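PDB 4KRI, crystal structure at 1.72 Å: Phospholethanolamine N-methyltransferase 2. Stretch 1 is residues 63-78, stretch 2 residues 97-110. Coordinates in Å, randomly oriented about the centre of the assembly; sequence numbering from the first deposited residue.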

# COMPACT_ATOMS: atom_id res chain seq x y z
N ASN A 63 -24.93 11.11 -14.76
CA ASN A 63 -24.40 10.29 -15.85
C ASN A 63 -22.91 10.57 -16.12
O ASN A 63 -22.45 10.54 -17.27
N LEU A 64 -22.15 10.85 -15.07
CA LEU A 64 -20.74 11.18 -15.24
C LEU A 64 -19.89 9.93 -15.37
O LEU A 64 -20.10 8.94 -14.67
N ASP A 65 -18.90 9.99 -16.26
CA ASP A 65 -17.89 8.93 -16.31
C ASP A 65 -16.78 9.17 -15.30
O ASP A 65 -16.12 8.23 -14.86
N ALA A 66 -16.56 10.42 -14.92
CA ALA A 66 -15.56 10.74 -13.92
C ALA A 66 -15.98 12.01 -13.22
O ALA A 66 -16.52 12.93 -13.84
N LEU A 67 -15.72 12.04 -11.92
CA LEU A 67 -15.93 13.22 -11.11
C LEU A 67 -14.61 13.52 -10.43
O LEU A 67 -14.08 12.67 -9.70
N ILE A 68 -14.08 14.71 -10.67
CA ILE A 68 -12.82 15.12 -10.06
C ILE A 68 -13.12 16.17 -9.02
O ILE A 68 -13.71 17.20 -9.33
N VAL A 69 -12.74 15.91 -7.77
CA VAL A 69 -13.06 16.81 -6.67
C VAL A 69 -11.75 17.29 -6.10
O VAL A 69 -10.96 16.50 -5.57
N ASN A 70 -11.50 18.59 -6.19
CA ASN A 70 -10.18 19.11 -5.88
C ASN A 70 -10.22 20.21 -4.81
O ASN A 70 -10.71 21.31 -5.05
N GLN A 71 -9.72 19.88 -3.62
CA GLN A 71 -9.64 20.83 -2.49
C GLN A 71 -10.99 21.44 -2.15
O GLN A 71 -11.10 22.64 -1.91
N ALA A 72 -12.02 20.60 -2.11
CA ALA A 72 -13.39 21.09 -1.94
C ALA A 72 -14.02 20.65 -0.63
O ALA A 72 -15.15 21.05 -0.32
N LEU A 73 -13.31 19.84 0.14
CA LEU A 73 -13.92 19.16 1.29
C LEU A 73 -13.39 19.59 2.66
O LEU A 73 -13.45 18.80 3.59
N ASP A 74 -12.88 20.81 2.78
CA ASP A 74 -12.37 21.30 4.07
C ASP A 74 -13.40 21.16 5.19
O ASP A 74 -13.08 20.75 6.30
N GLU A 75 -14.65 21.50 4.89
CA GLU A 75 -15.72 21.38 5.88
C GLU A 75 -16.11 19.93 6.11
O GLU A 75 -16.28 19.50 7.26
N GLU A 76 -16.26 19.18 5.03
CA GLU A 76 -16.74 17.79 5.09
C GLU A 76 -15.85 16.87 5.92
O GLU A 76 -16.34 15.99 6.62
N ILE A 77 -14.53 17.05 5.83
CA ILE A 77 -13.64 16.14 6.55
C ILE A 77 -13.68 16.35 8.06
O ILE A 77 -13.11 15.57 8.82
N ASN A 78 -14.37 17.40 8.50
CA ASN A 78 -14.52 17.67 9.93
C ASN A 78 -15.96 17.51 10.42
O ASN A 78 -16.27 17.82 11.58
N ASP A 97 -19.56 2.19 -12.45
CA ASP A 97 -18.17 2.08 -12.93
C ASP A 97 -17.50 3.44 -13.14
O ASP A 97 -16.35 3.50 -13.56
N GLY A 98 -18.22 4.52 -12.85
CA GLY A 98 -17.65 5.85 -12.94
C GLY A 98 -16.59 6.05 -11.88
O GLY A 98 -16.62 5.41 -10.83
N VAL A 99 -15.63 6.94 -12.15
CA VAL A 99 -14.47 7.06 -11.28
C VAL A 99 -14.53 8.38 -10.52
O VAL A 99 -14.82 9.42 -11.10
N LEU A 100 -14.27 8.32 -9.21
CA LEU A 100 -14.09 9.53 -8.41
C LEU A 100 -12.61 9.71 -8.13
O LEU A 100 -11.98 8.82 -7.58
N ILE A 101 -12.08 10.86 -8.52
CA ILE A 101 -10.72 11.25 -8.15
C ILE A 101 -10.86 12.39 -7.15
O ILE A 101 -11.37 13.45 -7.49
N LEU A 102 -10.45 12.15 -5.91
CA LEU A 102 -10.67 13.12 -4.86
C LEU A 102 -9.33 13.55 -4.29
O LEU A 102 -8.57 12.74 -3.77
N ARG A 103 -9.03 14.84 -4.40
CA ARG A 103 -7.78 15.38 -3.87
C ARG A 103 -8.11 16.25 -2.67
O ARG A 103 -8.89 17.21 -2.77
N GLN A 104 -7.52 15.94 -1.53
CA GLN A 104 -7.69 16.75 -0.35
C GLN A 104 -6.40 16.76 0.45
O GLN A 104 -5.86 15.70 0.76
N ASP A 105 -5.92 17.96 0.78
CA ASP A 105 -4.72 18.12 1.61
C ASP A 105 -5.07 17.88 3.08
O ASP A 105 -5.97 18.54 3.61
N LEU A 106 -4.37 16.96 3.73
CA LEU A 106 -4.62 16.66 5.14
C LEU A 106 -3.49 17.15 6.05
O LEU A 106 -3.42 16.77 7.22
N SER A 107 -2.60 17.99 5.53
CA SER A 107 -1.45 18.45 6.30
C SER A 107 -1.84 19.38 7.46
O SER A 107 -1.10 19.51 8.43
N LYS A 108 -3.00 20.02 7.35
CA LYS A 108 -3.48 20.91 8.42
C LYS A 108 -4.44 20.17 9.33
O LYS A 108 -5.03 20.77 10.23
N VAL A 109 -4.63 18.88 9.06
CA VAL A 109 -5.38 18.01 9.96
C VAL A 109 -4.41 17.28 10.87
O VAL A 109 -3.71 16.35 10.45
N LYS A 110 -4.36 17.72 12.12
CA LYS A 110 -3.41 17.20 13.10
C LYS A 110 -3.52 15.68 13.27
O LYS A 110 -2.50 14.99 13.35

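Strands 66-70 and 98-105 run parallel, with 9° between their N-to-C directions and paired CA atoms 4.7 to 4.9 Å apart, and in the register Ala66-Val99 through Asn70-Arg103 each bridged pair puts its side chains on the same face of the sheet. The backbone ladder is well satisfied: Val99 N to Asp65 O (3.0 Å), Leu67 N to Val99 O (2.9 Å), Ile101 N to Leu67 O (2.9 Å), Val69 N to Ile101 O (2.8 Å), Arg103 N to Val69 O (2.8 Å) and Gln71 N to Arg103 O (2.9 Å) are all hydrogen bonds, with angles at hydrogen of 162° to 174°.

On the face of Leu67, Leu100, Val69 and Leu102, the contacts are apolar. Leu67, Leu100 and Leu102 are all t at chi1 and p at chi2; Leu100 CD1 lies 4.0 Å from Leu67 CD2 and 3.7 Å from Val69 CG2. Val69 (t) places CG1 3.6 Å from Leu102 CD1, and beyond the strand Leu73 (m, t) brings its CD1 to 3.5 Å from the same Leu102 CD1.

The other face carries Ala66, Val99, Ile68 and Ile101, then turns polar at Asn70 and Arg103. Ile68 CG1 is 4.5 Å from Ile101 CB, a looser contact. Asn70 (chi1 t) accepts at OD1 from Arg103 NH1 (2.8 Å, 162°), and OD1 lies at the guanidinium edge, near its plane, as an in-plane donor requires. Gln71 CG covers one guanidinium face, 3.6 Å from Arg103 NH1; Arg103 NE and NH2 are satisfied elsewhere in the structure.

After the last rung, Gln71 N to Arg103 O, side-chain amides take over. The CA-to-CB bond of Gln71 (m, m) points sideways, but the end of the side chain comes nearer the second stretch, where OE1 accepts from Asp105 N (3.1 Å, 164°). Gln104 (t, p) reaches back and uses both ends of its amide: OE1 accepts from Leu73 N (3.1 Å, at a more bent 146°), while NE2 donates to Asp74 OD1 (2.8 Å, 153°). Water 1 accepts from Ala72 N (2.9 Å) and donates to Arg103 O (2.9 Å) and Gln104 OE1 (2.8 Å). It thus links the loop to the strand, and Arg103 O and Gln104 OE1 each receive a protein and a water donor.

Asp105 (t) accepts within its own stretch, at OD1 from Ser107 N (3.0 Å) and at OD2 from Ser107 OG (3.1 Å); OD1 also has a partner elsewhere in the structure. Ile77 (p, t) points toward the second stretch and closes the contact with CD1, 3.7 Å from both Leu106 CD2 and Val109 CG2, at the two ends of the type I turn.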

# COMPACT_ATOMS: atom_id res chain seq x y z
CB ASN A 63 -25.23 10.48 -17.13
CG ASN A 63 -25.12 9.31 -18.09
OD1 ASN A 63 -25.19 8.15 -17.67
ND2 ASN A 63 -24.95 9.60 -19.37
CB LEU A 64 -20.21 11.97 -14.05
CG LEU A 64 -20.84 13.33 -13.76
CD1 LEU A 64 -20.11 13.94 -12.57
CD2 LEU A 64 -20.73 14.26 -14.96
CB ASP A 65 -17.33 8.83 -17.72
CG ASP A 65 -18.41 8.54 -18.74
OD1 ASP A 65 -18.90 7.38 -18.77
OD2 ASP A 65 -18.79 9.47 -19.49
CB ALA A 66 -14.18 10.93 -14.55
CB LEU A 67 -16.99 12.91 -10.06
CG LEU A 67 -17.25 14.02 -9.04
CD1 LEU A 67 -17.73 15.30 -9.71
CD2 LEU A 67 -18.26 13.53 -8.02
CB ILE A 68 -11.88 15.72 -11.13
CG1 ILE A 68 -11.67 14.70 -12.25
CG2 ILE A 68 -10.55 16.10 -10.51
CD1 ILE A 68 -11.00 15.27 -13.47
CB VAL A 69 -13.89 16.10 -5.59
CG1 VAL A 69 -14.22 17.05 -4.44
CG2 VAL A 69 -15.17 15.55 -6.18
CB ASN A 70 -9.54 19.66 -7.16
CG ASN A 70 -8.09 20.05 -6.97
OD1 ASN A 70 -7.39 19.45 -6.15
ND2 ASN A 70 -7.64 21.05 -7.71
CB GLN A 71 -8.62 21.93 -2.78
CG GLN A 71 -7.19 21.41 -2.92
CD GLN A 71 -6.48 21.13 -1.57
OE1 GLN A 71 -7.01 20.44 -0.68
NE2 GLN A 71 -5.26 21.66 -1.45
CB ALA A 72 -14.25 20.63 -3.12
CB LEU A 73 -13.76 17.65 1.15
CG LEU A 73 -14.37 17.01 -0.09
CD1 LEU A 73 -14.44 15.50 0.08
CD2 LEU A 73 -15.74 17.59 -0.37
CB ASP A 74 -11.96 22.77 3.97
CG ASP A 74 -10.83 23.00 2.98
OD1 ASP A 74 -10.26 22.01 2.48
OD2 ASP A 74 -10.52 24.18 2.71
CB GLU A 75 -16.95 22.17 5.43
CG GLU A 75 -16.89 23.65 5.71
CD GLU A 75 -18.24 24.30 5.57
OE1 GLU A 75 -19.12 23.69 4.91
OE2 GLU A 75 -18.44 25.40 6.12
CB GLU A 76 -16.91 17.21 3.69
CG GLU A 76 -18.14 17.71 2.93
CD GLU A 76 -18.06 19.18 2.53
OE1 GLU A 76 -16.96 19.78 2.58
OE2 GLU A 76 -19.10 19.75 2.15
CB ILE A 77 -12.18 16.19 6.02
CG1 ILE A 77 -11.56 17.56 6.28
CG2 ILE A 77 -12.13 15.85 4.53
CD1 ILE A 77 -10.07 17.62 5.98
CB ASN A 78 -14.02 19.08 10.26
CG ASN A 78 -12.55 19.28 9.91
OD1 ASN A 78 -11.70 18.43 10.19
ND2 ASN A 78 -12.24 20.41 9.27
CB ASP A 97 -18.04 1.24 -14.20
CG ASP A 97 -18.58 -0.16 -14.04
OD1 ASP A 97 -18.42 -0.74 -12.94
OD2 ASP A 97 -19.17 -0.67 -15.01
CB VAL A 99 -13.18 7.03 -12.11
CG1 VAL A 99 -11.96 7.22 -11.21
CG2 VAL A 99 -13.09 5.71 -12.88
CB LEU A 100 -14.84 9.43 -7.07
CG LEU A 100 -14.53 10.49 -6.01
CD1 LEU A 100 -14.90 11.90 -6.49
CD2 LEU A 100 -15.28 10.17 -4.73
CB ILE A 101 -9.92 11.75 -9.38
CG1 ILE A 101 -9.85 10.66 -10.46
CG2 ILE A 101 -8.52 12.19 -8.96
CD1 ILE A 101 -9.19 9.33 -10.00
CB LEU A 102 -11.54 12.51 -3.75
CG LEU A 102 -11.58 13.30 -2.43
CD1 LEU A 102 -12.36 14.57 -2.60
CD2 LEU A 102 -12.18 12.45 -1.32
CB ARG A 103 -7.07 16.22 -4.94
CG ARG A 103 -5.68 16.77 -4.56
CD ARG A 103 -5.76 18.01 -3.65
NE ARG A 103 -4.46 18.66 -3.50
CZ ARG A 103 -4.03 19.65 -4.28
NH1 ARG A 103 -4.78 20.12 -5.27
NH2 ARG A 103 -2.83 20.17 -4.07
CB GLN A 104 -8.84 16.21 0.50
CG GLN A 104 -9.16 17.05 1.73
CD GLN A 104 -9.72 18.41 1.39
OE1 GLN A 104 -10.50 18.55 0.44
NE2 GLN A 104 -9.32 19.42 2.15
CB ASP A 105 -4.16 19.52 1.42
CG ASP A 105 -2.88 19.76 2.19
OD1 ASP A 105 -2.22 18.78 2.62
OD2 ASP A 105 -2.53 20.94 2.37
CB LEU A 106 -4.88 15.15 5.34
CG LEU A 106 -6.11 14.55 4.64
CD1 LEU A 106 -6.24 13.09 5.00
CD2 LEU A 106 -7.36 15.29 5.03
CB SER A 107 -0.41 19.13 5.41
OG SER A 107 -0.86 20.38 4.92
CB LYS A 108 -4.15 22.16 7.85
CG LYS A 108 -3.21 23.10 7.08
CD LYS A 108 -3.90 24.43 6.77
CE LYS A 108 -2.92 25.59 6.84
NZ LYS A 108 -1.88 25.53 5.77
CB VAL A 109 -6.25 16.99 9.19
CG1 VAL A 109 -6.87 16.01 10.17
CG2 VAL A 109 -7.33 17.70 8.41
CB LYS A 110 -3.60 17.93 14.43
CG LYS A 110 -3.79 19.43 14.28
CD LYS A 110 -3.30 20.19 15.51
CE LYS A 110 -4.08 21.49 15.70
NZ LYS A 110 -4.02 22.40 14.52
O HOH W 1 -11.61 17.72 -2.00